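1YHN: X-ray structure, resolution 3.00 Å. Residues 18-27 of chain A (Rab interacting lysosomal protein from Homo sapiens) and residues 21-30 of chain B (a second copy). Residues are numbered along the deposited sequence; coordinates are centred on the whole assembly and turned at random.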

# COMPACT_ATOMS: atom_id res chain seq x y z
N LYS A 18 4.78 -5.00 2.06
CA LYS A 18 5.38 -4.46 3.28
C LYS A 18 4.45 -4.76 4.44
O LYS A 18 4.86 -5.37 5.43
CB LYS A 18 5.58 -2.95 3.16
CG LYS A 18 6.72 -2.51 2.23
CD LYS A 18 6.63 -1.00 1.96
CE LYS A 18 7.91 -0.39 1.35
NZ LYS A 18 8.23 -0.85 -0.04
N VAL A 19 3.19 -4.34 4.31
CA VAL A 19 2.22 -4.56 5.37
C VAL A 19 2.17 -6.02 5.82
O VAL A 19 1.90 -6.30 6.97
CB VAL A 19 0.80 -4.12 4.95
CG1 VAL A 19 -0.13 -4.21 6.12
CG2 VAL A 19 0.84 -2.69 4.44
N PHE A 20 2.45 -6.95 4.92
CA PHE A 20 2.46 -8.34 5.33
C PHE A 20 3.67 -8.61 6.21
O PHE A 20 3.56 -9.20 7.28
CB PHE A 20 2.52 -9.26 4.11
CG PHE A 20 2.78 -10.70 4.45
CD1 PHE A 20 1.80 -11.48 5.03
CD2 PHE A 20 4.04 -11.25 4.25
CE1 PHE A 20 2.06 -12.79 5.41
CE2 PHE A 20 4.30 -12.56 4.62
CZ PHE A 20 3.31 -13.33 5.20
N LEU A 21 4.84 -8.18 5.73
CA LEU A 21 6.11 -8.37 6.41
C LEU A 21 6.16 -7.68 7.75
O LEU A 21 6.56 -8.27 8.75
CB LEU A 21 7.25 -7.87 5.54
CG LEU A 21 7.32 -8.54 4.16
CD1 LEU A 21 8.50 -8.01 3.36
CD2 LEU A 21 7.43 -10.04 4.34
N LEU A 22 5.78 -6.42 7.79
CA LEU A 22 5.79 -5.71 9.05
C LEU A 22 4.94 -6.50 10.04
O LEU A 22 5.29 -6.61 11.21
CB LEU A 22 5.24 -4.30 8.87
CG LEU A 22 6.09 -3.44 7.94
CD1 LEU A 22 5.51 -2.04 7.88
CD2 LEU A 22 7.52 -3.40 8.43
N LYS A 23 3.82 -7.05 9.58
CA LYS A 23 2.96 -7.86 10.43
C LYS A 23 3.77 -9.00 11.03
O LYS A 23 3.58 -9.36 12.19
CB LYS A 23 1.79 -8.45 9.64
CG LYS A 23 0.68 -7.47 9.31
CD LYS A 23 0.06 -6.90 10.56
CE LYS A 23 -1.13 -6.01 10.22
NZ LYS A 23 -2.29 -6.78 9.68
N GLU A 24 4.66 -9.58 10.25
CA GLU A 24 5.50 -10.66 10.75
C GLU A 24 6.39 -10.08 11.84
O GLU A 24 6.23 -10.37 13.02
CB GLU A 24 6.38 -11.25 9.64
CG GLU A 24 5.61 -12.00 8.56
CD GLU A 24 4.59 -12.99 9.13
OE1 GLU A 24 3.37 -12.74 8.97
OE2 GLU A 24 5.00 -14.00 9.74
N GLU A 25 7.33 -9.24 11.42
CA GLU A 25 8.25 -8.61 12.34
C GLU A 25 7.62 -8.29 13.69
O GLU A 25 8.24 -8.49 14.74
CB GLU A 25 8.82 -7.35 11.70
CG GLU A 25 9.79 -7.66 10.58
CD GLU A 25 10.14 -6.45 9.74
OE1 GLU A 25 10.46 -5.38 10.32
OE2 GLU A 25 10.12 -6.57 8.50
N LEU A 26 6.39 -7.79 13.68
CA LEU A 26 5.73 -7.47 14.93
C LEU A 26 5.56 -8.71 15.81
O LEU A 26 6.21 -8.84 16.85
CB LEU A 26 4.36 -6.83 14.68
CG LEU A 26 4.32 -5.38 14.19
CD1 LEU A 26 2.88 -4.89 14.21
CD2 LEU A 26 5.17 -4.52 15.10
N ALA A 27 4.68 -9.61 15.38
CA ALA A 27 4.41 -10.83 16.11
C ALA A 27 5.73 -11.51 16.46
O ALA A 27 5.84 -12.24 17.45
CB ALA A 27 3.53 -11.75 15.28
N LEU B 21 2.12 3.30 10.38
CA LEU B 21 1.72 2.88 11.72
C LEU B 21 2.45 1.64 12.18
O LEU B 21 2.97 1.59 13.29
CB LEU B 21 0.22 2.63 11.76
CG LEU B 21 -0.62 3.85 11.34
CD1 LEU B 21 -2.11 3.53 11.43
CD2 LEU B 21 -0.27 5.02 12.23
N LEU B 22 2.49 0.62 11.34
CA LEU B 22 3.19 -0.58 11.73
C LEU B 22 4.62 -0.20 12.09
O LEU B 22 5.19 -0.73 13.03
CB LEU B 22 3.17 -1.59 10.59
CG LEU B 22 1.76 -2.06 10.22
CD1 LEU B 22 1.85 -3.12 9.14
CD2 LEU B 22 1.07 -2.63 11.45
N LYS B 23 5.21 0.72 11.33
CA LYS B 23 6.57 1.18 11.62
C LYS B 23 6.63 1.71 13.04
O LYS B 23 7.63 1.51 13.73
CB LYS B 23 6.98 2.30 10.65
CG LYS B 23 7.34 1.84 9.26
CD LYS B 23 8.51 0.90 9.27
CE LYS B 23 8.94 0.54 7.85
NZ LYS B 23 9.56 1.68 7.13
N GLU B 24 5.59 2.40 13.48
CA GLU B 24 5.55 2.91 14.84
C GLU B 24 5.54 1.71 15.78
O GLU B 24 6.51 1.44 16.47
CB GLU B 24 4.30 3.76 15.08
CG GLU B 24 4.27 5.07 14.31
CD GLU B 24 5.58 5.85 14.41
OE1 GLU B 24 6.28 5.97 13.38
OE2 GLU B 24 5.91 6.35 15.51
N GLU B 25 4.42 1.00 15.78
CA GLU B 25 4.27 -0.17 16.62
C GLU B 25 5.56 -0.95 16.80
O GLU B 25 5.87 -1.40 17.91
CB GLU B 25 3.17 -1.06 16.05
CG GLU B 25 1.79 -0.46 16.22
CD GLU B 25 0.72 -1.17 15.41
OE1 GLU B 25 0.67 -2.42 15.45
OE2 GLU B 25 -0.08 -0.48 14.75
N LEU B 26 6.32 -1.12 15.73
CA LEU B 26 7.57 -1.86 15.84
C LEU B 26 8.53 -1.18 16.81
O LEU B 26 8.80 -1.69 17.90
CB LEU B 26 8.23 -2.00 14.47
CG LEU B 26 7.64 -3.00 13.48
CD1 LEU B 26 8.57 -3.14 12.28
CD2 LEU B 26 7.47 -4.35 14.15
N ALA B 27 9.05 -0.02 16.40
CA ALA B 27 9.99 0.74 17.21
C ALA B 27 9.43 0.88 18.62
O ALA B 27 10.17 1.02 19.59
CB ALA B 27 10.23 2.10 16.58
N TYR B 28 8.11 0.85 18.73
CA TYR B 28 7.46 0.92 20.02
C TYR B 28 7.88 -0.36 20.75
O TYR B 28 8.65 -0.32 21.71
CB TYR B 28 5.94 0.93 19.83
CG TYR B 28 5.15 0.73 21.09
CD1 TYR B 28 4.73 1.82 21.85
CD2 TYR B 28 4.81 -0.54 21.52
CE1 TYR B 28 3.97 1.63 23.00
CE2 TYR B 28 4.05 -0.74 22.67
CZ TYR B 28 3.64 0.35 23.40
OH TYR B 28 2.87 0.16 24.52
N PHE B 29 7.37 -1.50 20.28
CA PHE B 29 7.68 -2.80 20.85
C PHE B 29 9.18 -2.99 20.99
O PHE B 29 9.66 -3.45 22.02
CB PHE B 29 7.09 -3.91 19.99
CG PHE B 29 5.66 -4.22 20.33
CD1 PHE B 29 4.87 -4.94 19.46
CD2 PHE B 29 5.11 -3.81 21.54
CE1 PHE B 29 3.55 -5.24 19.79
CE2 PHE B 29 3.80 -4.11 21.87
CZ PHE B 29 3.02 -4.82 21.00
N GLN B 30 9.91 -2.64 19.94
CA GLN B 30 11.36 -2.76 19.94
C GLN B 30 11.98 -2.02 21.11
O GLN B 30 13.07 -2.37 21.59
CB GLN B 30 11.91 -2.19 18.64
CG GLN B 30 11.46 -2.93 17.42
CD GLN B 30 12.00 -2.30 16.18
OE1 GLN B 30 12.02 -2.92 15.12
NE2 GLN B 30 12.44 -1.06 16.30

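The two stretches are helical throughout and run side by side in the same direction, their axes inclined by 17° and 9.8 Å apart at closest approach. They pack in register: Leu22(A) CA lies 6.3 Å from Leu22(B) CA, and Leu26(A) CA lies 6.0 Å from Leu26(B) CA, so that these two leucines pair with their own counterparts. Together the stretches bury 471 Å² against each other. No hydrogen bond crosses between them, and what joins them is chiefly the packing of apolar side chains.

The four leucines at positions 22 and 26 account for most of the covered area. Leu22 points its CA-to-CB bond toward the partner in both chains, whereas that of Leu26 runs sideways and the end of the side chain comes nearer. All four adopt the mt rotamer. Across the seam, Leu22(A) CD1 approaches Leu22(B) CB at 3.6 Å. The two layers are tied together by reciprocal contacts, Leu22(A) CD2 to Leu26(B) CD1 and Leu26(A) CD1 to Leu22(B) CD2, both at 4.0 Å. The Leu26 side chains also converge on each other, but their CD2 atoms are modelled too close together for that separation to be interpreted at 3.0 Å resolution.

This packing has knobs-into-holes character. Leu22(B) enters a hole formed by Val19(A), Leu22(A), Lys23(A) and Leu26(A), and Leu26(A) enters one formed by Leu22(B), Glu25(B), Leu26(B) and Phe29(B). Leucine suits these places because its branched end can touch several neighbours at once. At the N-terminal end of the contact, the β-branched Val19(A) helps to line the hole that receives Leu22(B), with Val19(A) CG1 3.8 Å from Leu22(B) CD1. Further along, Phe29(B), whose CA-to-CB bond points toward chain A, adds an apolar wall, its CD1 4.4 Å from Leu26(A) CD2, with the methyl oblique to the ring.

Polar residues contribute through contacts that are not hydrogen bonds. Lys23 points away at CB in both chains, yet its aliphatic portion flanks the leucines: Lys23(A) CE is 4.2 Å from Leu22(B) CD2, and Lys23(B) CE is 4.2 Å from Leu22(A) CD2. A long methylene chain can thus cover the edge of an apolar contact while the residue remains partly exposed. Glu25 is buried in both chains, its CA-to-CB bond directed toward the partner, with Glu25(A) OE1 3.5 Å from Leu26(B) CD1 and Glu25(B) OE1 3.5 Å from Leu26(A) CD1. Its carboxylate oxygens are hydrogen-bonded elsewhere in the structure, which helps to accommodate a polar group beside these methyls.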